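Local structure of Lys-gingipain catalytic subunit (Porphyromonas gingivalis, 4RBM) at residues Phe210-Ala215 / Leu243-Cys248; Pro145-Leu150 / Arg369-Thr374; Lys25-Pro30 / Glu128-Ile133; Lys93-Lys98 / Tyr353-His358. The protein is the catalytic part of a secreted cysteine protease and probable virulence factor that cleaves proteins with a strong preference for lysine at the P1 position. All coordinates share one frame; numbering follows the deposited sequence.

Contact 1: residues Phe210-Ala215 / Leu243-Cys248; sequences FANYTA and LAIGNC. With CKC ((3S)-3,7-diaminoheptan-2-one), chain R.
Phe-210 stands against Leu-243 and Ile-245 on the neighbouring parallel strand. Phe-210 and Leu-243 run side by side. Ile-245 meets the ring at its edge, with CD1 3.6 Å from Phe-210 CE1. On the other face of the sheet, the Tyr-213 ring takes Cys-248 at its edge, with Tyr-213 CE1 4.1 Å from Cys-248 CB. The two backbones are in parallel register from Phe-210/Leu-243 to Thr-214/Asn-247, in the middle of the mixed six-stranded sheet.

Toward the C-terminal end, Asn-212 takes over from the apolar side chains. Its CG lies anti to the backbone N (chi1 -171°), which sends the amide across to the other strand. ND2 donates to Ile-245 O at 3.1 Å, from well above that carbonyl plane. Tyr-213 N also donates to this oxygen, giving it two donors. ND2 also donates to Asn-247 OD1 at 3.0 Å, in a nearly straight bond. The two amides are turned 72° apart. Water 1 bridges Asn-212 OD1 and Asn-247 OD1, and Tyr-313 holds Asn-212 OD1 as well. Beyond them, the ligand amine NAM donates to Thr-214 OG1 (3.0 Å) and Asn-247 O (3.1 Å). The ligand is also hydrogen-bonded to Asp-288 and His-216.

The strand ends thus offer oxygen acceptors to a lysine-like amine, consistent with the P1 preference. Asn-212 on OD1 and Tyr-357 on ND2 probably fix the rotation of Asn-247, beside its acceptor O.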
# COMPACT_ATOMS: atom_id res chain seq x y z
N PHE A 210 11.28 -3.21 -4.92
CA PHE A 210 10.28 -4.21 -4.60
C PHE A 210 10.96 -5.54 -4.30
O PHE A 210 11.91 -5.92 -4.99
CB PHE A 210 9.34 -4.36 -5.83
CG PHE A 210 8.25 -5.41 -5.75
CD1 PHE A 210 7.17 -5.25 -4.89
CD2 PHE A 210 8.25 -6.51 -6.61
CE1 PHE A 210 6.15 -6.21 -4.82
CE2 PHE A 210 7.23 -7.47 -6.55
CZ PHE A 210 6.19 -7.31 -5.67
N ALA A 211 10.49 -6.22 -3.26
CA ALA A 211 10.98 -7.52 -2.86
C ALA A 211 9.80 -8.43 -2.60
O ALA A 211 8.93 -8.11 -1.79
CB ALA A 211 11.86 -7.41 -1.61
N ASN A 212 9.70 -9.52 -3.36
CA ASN A 212 8.60 -10.47 -3.20
C ASN A 212 9.17 -11.86 -2.91
O ASN A 212 9.95 -12.39 -3.70
CB ASN A 212 7.72 -10.49 -4.48
CG ASN A 212 6.42 -11.28 -4.39
OD1 ASN A 212 5.79 -11.55 -5.41
ND2 ASN A 212 5.95 -11.63 -3.19
N TYR A 213 8.80 -12.43 -1.76
CA TYR A 213 9.21 -13.76 -1.35
C TYR A 213 7.98 -14.67 -1.26
O TYR A 213 7.00 -14.30 -0.61
CB TYR A 213 9.94 -13.67 0.01
CG TYR A 213 10.18 -14.98 0.73
CD1 TYR A 213 9.20 -15.52 1.58
CD2 TYR A 213 11.39 -15.66 0.62
CE1 TYR A 213 9.40 -16.73 2.23
CE2 TYR A 213 11.61 -16.86 1.30
CZ TYR A 213 10.62 -17.38 2.11
OH TYR A 213 10.83 -18.54 2.80
N THR A 214 8.03 -15.83 -1.91
CA THR A 214 6.94 -16.82 -1.80
C THR A 214 7.54 -18.18 -1.39
O THR A 214 8.35 -18.76 -2.14
CB THR A 214 6.07 -16.90 -3.06
OG1 THR A 214 5.06 -17.91 -2.86
CG2 THR A 214 6.87 -17.20 -4.33
N ALA A 215 7.15 -18.67 -0.20
CA ALA A 215 7.51 -19.96 0.43
C ALA A 215 7.16 -19.93 1.93
O ALA A 215 6.12 -19.40 2.29
CB ALA A 215 8.98 -20.32 0.23
N LEU A 243 8.85 -1.62 -1.33
CA LEU A 243 7.66 -2.34 -0.95
C LEU A 243 8.07 -3.81 -0.84
O LEU A 243 8.70 -4.33 -1.76
CB LEU A 243 6.56 -2.17 -2.03
CG LEU A 243 5.36 -3.14 -1.92
CD1 LEU A 243 4.54 -2.92 -0.61
CD2 LEU A 243 4.44 -2.97 -3.13
N ALA A 244 7.70 -4.49 0.24
CA ALA A 244 7.99 -5.91 0.34
C ALA A 244 6.69 -6.67 0.54
O ALA A 244 5.79 -6.20 1.22
CB ALA A 244 8.97 -6.21 1.49
N ILE A 245 6.59 -7.82 -0.11
CA ILE A 245 5.43 -8.70 -0.03
C ILE A 245 5.91 -10.09 0.35
O ILE A 245 6.73 -10.69 -0.36
CB ILE A 245 4.60 -8.71 -1.36
CG1 ILE A 245 4.16 -7.27 -1.76
CG2 ILE A 245 3.39 -9.69 -1.26
CD1 ILE A 245 3.26 -7.25 -3.01
N GLY A 246 5.36 -10.59 1.44
CA GLY A 246 5.65 -11.93 1.92
C GLY A 246 4.43 -12.79 1.67
O GLY A 246 3.44 -12.66 2.39
N ASN A 247 4.47 -13.63 0.60
CA ASN A 247 3.38 -14.56 0.31
C ASN A 247 3.78 -15.83 1.01
O ASN A 247 4.42 -16.71 0.42
CB ASN A 247 3.14 -14.73 -1.18
CG ASN A 247 2.59 -13.49 -1.83
OD1 ASN A 247 3.24 -12.88 -2.70
ND2 ASN A 247 1.39 -13.05 -1.41
N CYS A 248 3.53 -15.85 2.32
CA CYS A 248 4.01 -16.90 3.23
C CYS A 248 3.27 -16.80 4.54
O CYS A 248 2.51 -15.85 4.75
CB CYS A 248 5.52 -16.77 3.44
SG CYS A 248 6.04 -15.18 4.13
CAK CKC R . 4.01 -20.54 5.66
C CKC R . 4.38 -21.89 5.14
O CKC R . 5.23 -22.54 5.74
CA CKC R . 3.43 -22.60 4.17
N CKC R . 2.60 -23.23 5.16
CAL CKC R . 2.54 -21.75 3.23
CAH CKC R . 3.38 -21.05 2.17
CAG CKC R . 2.54 -20.53 1.00
CAI CKC R . 3.57 -19.82 0.14
NAM CKC R . 3.02 -19.04 -0.99
O HOH W 1 3.02 -11.32 -5.07

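Contact 2: residues Pro145-Leu150 / Arg369-Thr374; sequences PDKSYL and RAMPKT. With HIS (histidine), chain H.
Met-371 lies against the backbone of Lys-147. Its methyl CE sits 3.5 Å from Lys-147 O, and its sulfur SD lies beside Lys-147 CB. CG starts anti to the backbone N (chi1 -176°). The chain then bends twice, at chi2 and chi3, and this folds CE back onto the loop. Beside it, Leu-150 CD1 touches Pro-372 CD at 3.7 Å, the two side chains crossing at about a right angle. Next to the apolar pairs the backbones come close. Ala-370 CA makes a CH...O contact with Leu-150 O at 3.3 Å. Water 2 gives one proton to Leu-150 O (2.6 Å) and the other to Ala-370 O (3.0 Å), so it ties two carbonyls that cannot bond to each other.

The loop of 145-150 is shaped by an Asx turn. Asp-146 OD1 accepts from Ser-148 N and also from Ser-148 OG (2.7 Å), both from the same face of the carboxylate. The chain then enters a 3-10 segment, where Leu-150 N bonds back to Lys-147 O. This loop joins helix 126-140 to strand 152-157 of the catalytic domain.

A bound histidine packs on the Met-371 chain, its CB 3.8 Å from Met-371 CG, and a nickel ion lies about 4 Å from the Met-371 side chain. Tyr-139 of helix 126-140 packs against Leu-150. Further along the chain, Pro-372 touches Leu-444, and Lys-373 makes a cation-pi contact with Tyr-443, in the turn between the last two strands of the Ig-like sheet.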
# COMPACT_ATOMS: atom_id res chain seq x y z
N PRO A 145 18.67 10.56 -3.34
CA PRO A 145 19.74 11.08 -4.23
C PRO A 145 20.05 10.18 -5.44
O PRO A 145 20.64 10.68 -6.39
CB PRO A 145 20.97 11.18 -3.31
CG PRO A 145 20.70 10.26 -2.19
CD PRO A 145 19.20 10.18 -2.01
N ASP A 146 19.65 8.89 -5.40
CA ASP A 146 19.88 7.98 -6.53
C ASP A 146 18.57 7.23 -6.83
O ASP A 146 18.20 6.28 -6.14
CB ASP A 146 21.05 7.03 -6.24
CG ASP A 146 21.39 6.06 -7.36
OD1 ASP A 146 20.79 6.18 -8.47
OD2 ASP A 146 22.23 5.16 -7.12
N LYS A 147 17.88 7.66 -7.89
CA LYS A 147 16.60 7.06 -8.29
C LYS A 147 16.77 5.74 -9.04
O LYS A 147 15.78 5.06 -9.26
CB LYS A 147 15.82 8.06 -9.17
CG LYS A 147 15.46 9.34 -8.43
CD LYS A 147 14.56 10.22 -9.27
CE LYS A 147 14.26 11.52 -8.56
NZ LYS A 147 15.30 12.55 -8.86
N SER A 148 18.00 5.37 -9.44
CA SER A 148 18.17 4.16 -10.24
C SER A 148 17.85 2.87 -9.51
O SER A 148 17.54 1.88 -10.20
CB SER A 148 19.57 4.07 -10.84
OG SER A 148 20.57 3.85 -9.86
N TYR A 149 17.79 2.87 -8.16
CA TYR A 149 17.42 1.68 -7.38
C TYR A 149 15.95 1.29 -7.70
O TYR A 149 15.58 0.13 -7.57
CB TYR A 149 17.63 1.85 -5.86
CG TYR A 149 16.42 2.37 -5.11
CD1 TYR A 149 16.12 3.73 -5.10
CD2 TYR A 149 15.56 1.50 -4.44
CE1 TYR A 149 14.99 4.22 -4.42
CE2 TYR A 149 14.43 1.97 -3.77
CZ TYR A 149 14.15 3.33 -3.77
OH TYR A 149 13.05 3.80 -3.10
N LEU A 150 15.16 2.25 -8.20
CA LEU A 150 13.76 2.02 -8.58
C LEU A 150 13.59 1.12 -9.78
O LEU A 150 12.49 0.61 -9.99
CB LEU A 150 13.07 3.36 -8.87
CG LEU A 150 12.93 4.30 -7.66
CD1 LEU A 150 12.38 5.67 -8.08
CD2 LEU A 150 12.03 3.70 -6.57
N ARG A 369 6.71 2.08 -11.02
CA ARG A 369 6.95 0.82 -11.72
C ARG A 369 8.16 1.06 -12.61
O ARG A 369 8.06 1.65 -13.69
CB ARG A 369 5.71 0.34 -12.48
CG ARG A 369 4.54 -0.06 -11.56
CD ARG A 369 3.31 -0.44 -12.41
NE ARG A 369 2.78 0.68 -13.19
CZ ARG A 369 1.85 1.54 -12.78
NH1 ARG A 369 1.34 1.44 -11.55
NH2 ARG A 369 1.44 2.51 -13.57
N ALA A 370 9.34 0.68 -12.09
CA ALA A 370 10.66 0.99 -12.66
C ALA A 370 10.86 2.52 -12.53
O ALA A 370 10.29 3.10 -11.60
CB ALA A 370 10.79 0.50 -14.11
N MET A 371 11.61 3.18 -13.43
CA MET A 371 11.82 4.63 -13.27
C MET A 371 10.53 5.43 -13.53
O MET A 371 10.00 5.38 -14.63
CB MET A 371 12.95 5.14 -14.19
CG MET A 371 13.25 6.64 -13.96
SD MET A 371 14.02 7.02 -12.35
CE MET A 371 15.63 6.20 -12.54
N PRO A 372 10.04 6.21 -12.54
CA PRO A 372 8.84 7.03 -12.80
C PRO A 372 9.12 8.12 -13.86
O PRO A 372 10.25 8.63 -13.99
CB PRO A 372 8.50 7.64 -11.44
CG PRO A 372 9.75 7.56 -10.65
CD PRO A 372 10.53 6.38 -11.15
N LYS A 373 8.08 8.46 -14.63
CA LYS A 373 8.19 9.43 -15.73
C LYS A 373 8.17 10.86 -15.21
O LYS A 373 7.78 11.10 -14.08
CB LYS A 373 7.04 9.20 -16.71
CG LYS A 373 7.22 7.93 -17.53
CD LYS A 373 5.99 7.62 -18.37
CE LYS A 373 5.32 6.34 -17.94
NZ LYS A 373 4.70 6.45 -16.59
N THR A 374 8.64 11.82 -16.04
CA THR A 374 8.63 13.23 -15.66
C THR A 374 7.31 13.81 -16.16
O THR A 374 6.94 13.62 -17.32
CB THR A 374 9.87 13.96 -16.19
OG1 THR A 374 11.02 13.40 -15.55
CG2 THR A 374 9.84 15.48 -15.91
N HIS H . 13.97 9.23 -19.05
CA HIS H . 15.17 8.55 -18.55
C HIS H . 15.52 7.37 -19.46
O HIS H . 14.73 6.43 -19.58
CB HIS H . 14.95 8.08 -17.09
CG HIS H . 16.10 7.30 -16.50
ND1 HIS H . 17.14 7.94 -15.86
CD2 HIS H . 16.31 5.97 -16.47
CE1 HIS H . 17.94 6.98 -15.44
NE2 HIS H . 17.49 5.77 -15.78
O HOH W 2 10.12 1.28 -9.26

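Contact 3: residues Lys25-Pro30 / Glu128-Ile133; sequences KEALKP and ELTNII
Ala-27 and Ile-133 have the most surface buried here, followed by Leu-129. The CB of Ala-27 points toward the neighbouring helix and sits 3.5 Å from Thr-130 OG1, with Leu-129 CD2 at 4.1 Å. Ile-133 comes in one turn further along. Its CG1 is anti to the carbonyl carbon and the chain stays extended (chi2 167°), so CD1 is brought to 3.2 Å from Ala-27 O. Leu-129 turns CD2 toward Leu-28, 3.9 Å from its CG, at the side of the contact that faces the sheet. Pro-30 touches the CG2 branch of Ile-133 more loosely.

The helix axes are nearly parallel (8°) and 9.2 Å apart. Both helices pack on one face of the parallel four-stranded sheet. Leu-28 rests on Tyr-46 of one outermost strand, and Leu-129 on Met-121 of the other. Helix 25-37 is the connection of a beta-alpha-beta unit between strands 14-20 and 40-46.

Pro-30 has no N-H for the turn before it, and the helix is kinked there. Water 3 donates to Ala-27 O at 2.6 Å and lies 2.8 Å from Thr-130 OG1, which is also bonded to Pro-126 O. The helices therefore meet mainly through small apolar groups, Ala-27 CB, Leu-129 CD2 and Ile-133 CD1, and the water links their polar atoms at the edge.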
# COMPACT_ATOMS: atom_id res chain seq x y z
N LYS A 25 0.37 11.84 18.22
CA LYS A 25 -0.10 13.14 17.67
C LYS A 25 1.04 13.98 17.06
O LYS A 25 0.91 14.49 15.95
CB LYS A 25 -0.82 14.01 18.76
CG LYS A 25 -2.06 13.41 19.40
CD LYS A 25 -2.62 14.34 20.51
CE LYS A 25 -4.00 13.93 20.97
NZ LYS A 25 -4.28 14.41 22.35
N GLU A 26 2.15 14.15 17.81
CA GLU A 26 3.26 15.00 17.37
C GLU A 26 4.00 14.38 16.18
O GLU A 26 4.20 15.06 15.16
CB GLU A 26 4.21 15.27 18.56
CG GLU A 26 5.14 16.46 18.39
CD GLU A 26 4.58 17.83 18.04
OE1 GLU A 26 3.42 18.15 18.39
OE2 GLU A 26 5.32 18.60 17.38
N ALA A 27 4.36 13.09 16.28
CA ALA A 27 5.10 12.38 15.22
C ALA A 27 4.30 12.33 13.91
O ALA A 27 4.90 12.31 12.84
CB ALA A 27 5.43 10.96 15.68
N LEU A 28 2.96 12.31 13.99
CA LEU A 28 2.13 12.25 12.79
C LEU A 28 2.13 13.53 11.96
O LEU A 28 1.77 13.47 10.78
CB LEU A 28 0.67 11.96 13.18
CG LEU A 28 0.30 10.48 13.26
CD1 LEU A 28 -1.12 10.32 13.83
CD2 LEU A 28 0.44 9.78 11.86
N LYS A 29 2.41 14.67 12.58
CA LYS A 29 2.30 15.97 11.92
C LYS A 29 2.95 16.01 10.52
O LYS A 29 2.22 16.39 9.59
CB LYS A 29 2.81 17.12 12.78
CG LYS A 29 1.92 17.39 13.98
CD LYS A 29 2.34 18.65 14.77
CE LYS A 29 1.99 19.93 14.04
NZ LYS A 29 1.85 21.09 14.97
N PRO A 30 4.24 15.62 10.30
CA PRO A 30 4.82 15.73 8.94
C PRO A 30 4.13 14.85 7.89
O PRO A 30 4.11 15.22 6.72
CB PRO A 30 6.27 15.22 9.12
CG PRO A 30 6.56 15.31 10.54
CD PRO A 30 5.26 15.21 11.29
N GLU A 128 9.70 5.13 16.23
CA GLU A 128 9.46 4.10 15.21
C GLU A 128 8.44 4.58 14.19
O GLU A 128 8.60 4.30 12.99
CB GLU A 128 8.98 2.80 15.86
CG GLU A 128 10.10 2.05 16.56
CD GLU A 128 9.66 0.75 17.21
OE1 GLU A 128 8.43 0.54 17.34
OE2 GLU A 128 10.54 -0.03 17.64
N LEU A 129 7.43 5.34 14.65
CA LEU A 129 6.45 5.86 13.68
C LEU A 129 7.13 6.84 12.71
O LEU A 129 6.85 6.79 11.50
CB LEU A 129 5.25 6.53 14.36
CG LEU A 129 4.19 7.10 13.37
CD1 LEU A 129 3.57 6.00 12.49
CD2 LEU A 129 3.17 7.94 14.08
N THR A 130 8.00 7.72 13.24
CA THR A 130 8.75 8.69 12.44
C THR A 130 9.68 7.94 11.44
O THR A 130 9.85 8.39 10.30
CB THR A 130 9.52 9.63 13.37
OG1 THR A 130 8.53 10.38 14.08
CG2 THR A 130 10.46 10.60 12.63
N ASN A 131 10.23 6.79 11.84
CA ASN A 131 11.06 5.99 10.91
C ASN A 131 10.27 5.62 9.67
O ASN A 131 10.80 5.71 8.56
CB ASN A 131 11.57 4.71 11.58
CG ASN A 131 12.58 4.95 12.68
OD1 ASN A 131 13.12 6.06 12.83
ND2 ASN A 131 12.84 3.93 13.45
N ILE A 132 9.01 5.16 9.87
CA ILE A 132 8.12 4.77 8.77
C ILE A 132 7.82 6.01 7.92
O ILE A 132 8.08 6.00 6.73
CB ILE A 132 6.81 4.12 9.25
CG1 ILE A 132 7.08 2.93 10.17
CG2 ILE A 132 5.89 3.74 8.00
CD1 ILE A 132 5.76 2.46 10.98
N ILE A 133 7.35 7.07 8.56
CA ILE A 133 7.01 8.34 7.87
C ILE A 133 8.19 8.86 7.02
O ILE A 133 7.99 9.25 5.87
CB ILE A 133 6.58 9.37 8.95
CG1 ILE A 133 5.21 8.97 9.53
CG2 ILE A 133 6.57 10.83 8.39
CD1 ILE A 133 4.83 9.76 10.86
O HOH W 3 7.50 12.43 12.49

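Contact 4: residues Lys93-Lys98 / Tyr353-His358; sequences KGKKTK and YWEAYH
Glu-355 reaches out of its helix into a turn of the 93-98 loop, and its carboxylate is bound by three backbone N-H groups. Lys-95 N donates to OE2 at 2.8 Å, in a rather bent bond (132°). Lys-96 N and Thr-97 N both donate to OE1 at 2.9 Å. Lys-96 N arrives on the syn side, tilted 20° from the carboxylate plane, while Thr-97 N lies nearly in line with the C-O bond. Tyr-104 OH adds a fourth bond, to OE2. Both oxygens of this buried acid are thus satisfied, mainly by main chain. Lys-95 NZ stays 4.8 Å from OE2, but its charge would probably still favour the ionised form.

Lys-98 N bonds back to Gly-94 O (3.0 Å), closing an alpha-turn. The N-H groups of residues 95 to 97 then gather on one side. CG of Glu-355 is anti to its carbonyl carbon (chi1 -70°) and the chain is extended, which places the carboxylate there. Thr-97 CG2 packs on Glu-355 CB at 3.6 Å. Its OG1 is bonded to Lys-99 N and to water 4, and that water donates to Glu-355 O (2.8 Å). Thr-101 OG1 is bonded to the same carbonyl. His-358 ND1 donates to Ala-356 O from above its carbonyl plane, and NE2 is hydrogen-bonded to Asp-102 N.

Helix 350-356 ends here and runs straight into strand 357-361, the antiparallel edge strand paired with 273-279. Trp-354 packs on helix 325-341, Tyr-353 lies against both that helix and helix 285-293, and the loop joins strands 92-93 and 100-101.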
# COMPACT_ATOMS: atom_id res chain seq x y z
N LYS A 93 -9.89 -11.28 16.72
CA LYS A 93 -9.63 -12.62 16.22
C LYS A 93 -10.50 -12.89 15.00
O LYS A 93 -11.73 -12.78 15.09
CB LYS A 93 -9.91 -13.62 17.36
CG LYS A 93 -9.48 -15.05 17.08
CD LYS A 93 -9.56 -15.92 18.34
CE LYS A 93 -9.34 -17.38 18.03
NZ LYS A 93 -9.68 -18.26 19.19
N GLY A 94 -9.88 -13.31 13.89
CA GLY A 94 -10.61 -13.67 12.70
C GLY A 94 -11.56 -14.84 12.94
O GLY A 94 -11.22 -15.79 13.66
N LYS A 95 -12.77 -14.77 12.37
CA LYS A 95 -13.79 -15.84 12.44
C LYS A 95 -13.30 -17.12 11.74
O LYS A 95 -13.61 -18.24 12.18
CB LYS A 95 -15.11 -15.39 11.78
CG LYS A 95 -15.74 -14.13 12.40
CD LYS A 95 -17.21 -13.94 11.99
CE LYS A 95 -17.45 -13.66 10.52
NZ LYS A 95 -17.42 -12.20 10.21
N LYS A 96 -12.54 -16.96 10.67
CA LYS A 96 -11.99 -18.06 9.88
C LYS A 96 -10.53 -18.27 10.24
O LYS A 96 -10.10 -19.41 10.43
CB LYS A 96 -12.10 -17.76 8.37
CG LYS A 96 -13.52 -17.48 7.87
CD LYS A 96 -14.40 -18.72 7.95
CE LYS A 96 -15.82 -18.47 7.51
NZ LYS A 96 -16.61 -19.74 7.52
N THR A 97 -9.77 -17.18 10.36
CA THR A 97 -8.32 -17.32 10.61
C THR A 97 -7.94 -17.71 12.03
O THR A 97 -6.85 -18.26 12.22
CB THR A 97 -7.53 -16.06 10.24
OG1 THR A 97 -7.85 -15.01 11.16
CG2 THR A 97 -7.69 -15.65 8.76
N LYS A 98 -8.74 -17.32 13.03
CA LYS A 98 -8.43 -17.55 14.46
C LYS A 98 -7.19 -16.73 14.88
O LYS A 98 -6.57 -17.03 15.89
CB LYS A 98 -8.23 -19.05 14.78
CG LYS A 98 -9.26 -20.02 14.11
CD LYS A 98 -10.70 -19.62 14.42
CE LYS A 98 -11.72 -20.64 13.95
NZ LYS A 98 -13.01 -20.39 14.63
N TYR A 353 -8.95 -15.40 3.43
CA TYR A 353 -7.95 -14.53 2.79
C TYR A 353 -8.18 -13.05 3.08
O TYR A 353 -7.22 -12.33 3.34
CB TYR A 353 -7.84 -14.81 1.28
CG TYR A 353 -6.61 -15.66 1.06
CD1 TYR A 353 -5.50 -15.15 0.40
CD2 TYR A 353 -6.50 -16.92 1.66
CE1 TYR A 353 -4.33 -15.91 0.26
CE2 TYR A 353 -5.32 -17.66 1.57
CZ TYR A 353 -4.23 -17.14 0.90
OH TYR A 353 -3.11 -17.92 0.77
N TRP A 354 -9.45 -12.61 3.09
CA TRP A 354 -9.76 -11.20 3.40
C TRP A 354 -9.44 -10.89 4.86
O TRP A 354 -8.96 -9.79 5.17
CB TRP A 354 -11.22 -10.88 3.06
CG TRP A 354 -11.44 -10.78 1.58
CD1 TRP A 354 -11.94 -11.75 0.76
CD2 TRP A 354 -11.11 -9.67 0.74
NE1 TRP A 354 -11.96 -11.29 -0.54
CE2 TRP A 354 -11.49 -10.01 -0.58
CE3 TRP A 354 -10.53 -8.41 0.97
CZ2 TRP A 354 -11.29 -9.15 -1.67
CZ3 TRP A 354 -10.29 -7.58 -0.10
CH2 TRP A 354 -10.68 -7.94 -1.40
N GLU A 355 -9.57 -11.89 5.74
CA GLU A 355 -9.12 -11.72 7.14
C GLU A 355 -7.60 -11.83 7.31
O GLU A 355 -7.07 -11.30 8.27
CB GLU A 355 -9.73 -12.80 8.05
CG GLU A 355 -11.21 -12.68 8.30
CD GLU A 355 -11.72 -13.70 9.31
OE1 GLU A 355 -11.06 -14.74 9.51
OE2 GLU A 355 -12.77 -13.43 9.92
N ALA A 356 -6.92 -12.59 6.42
CA ALA A 356 -5.51 -12.94 6.58
C ALA A 356 -4.53 -11.84 6.21
O ALA A 356 -3.64 -11.49 7.02
CB ALA A 356 -5.18 -14.18 5.73
N TYR A 357 -4.65 -11.33 4.99
CA TYR A 357 -3.68 -10.36 4.47
C TYR A 357 -3.88 -8.95 5.01
O TYR A 357 -5.00 -8.46 5.18
CB TYR A 357 -3.65 -10.37 2.93
CG TYR A 357 -2.69 -11.41 2.37
CD1 TYR A 357 -3.10 -12.74 2.20
CD2 TYR A 357 -1.36 -11.09 2.10
CE1 TYR A 357 -2.21 -13.71 1.71
CE2 TYR A 357 -0.46 -12.06 1.64
CZ TYR A 357 -0.89 -13.36 1.43
OH TYR A 357 -0.02 -14.31 0.93
N HIS A 358 -2.75 -8.28 5.27
CA HIS A 358 -2.70 -6.95 5.85
C HIS A 358 -1.65 -6.11 5.21
O HIS A 358 -0.66 -6.64 4.71
CB HIS A 358 -2.36 -7.06 7.34
CG HIS A 358 -3.50 -7.53 8.18
ND1 HIS A 358 -3.81 -8.86 8.29
CD2 HIS A 358 -4.40 -6.81 8.89
CE1 HIS A 358 -4.89 -8.93 9.06
NE2 HIS A 358 -5.26 -7.72 9.46
O HOH W 4 -6.22 -12.89 10.36

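Overall arrangement
All four contacts fall in the C25 peptidase part of the chain; contact 2 lies where it approaches the Ig-like sheet. Contacts 1 and 4, centres about 19 Å apart, touch: Asn-247 ND2 and Tyr-357 OH are 3.0 Å apart, a probable hydrogen bond. Tyr-357 OH is also bonded to Asp-288, which binds the ligand. Contact 1 borders the active site: the Cys-248 side chain is about 5 Å from that of Cys-249, and Tyr-213 about 5 Å from His-216. In contact 4, the Ala-356 side chain is about 9 Å from that of Cys-249. Contact 2 is centred about 21 Å from contact 1. Contact 3, on the four-stranded sheet, is centred about 25 Å from both.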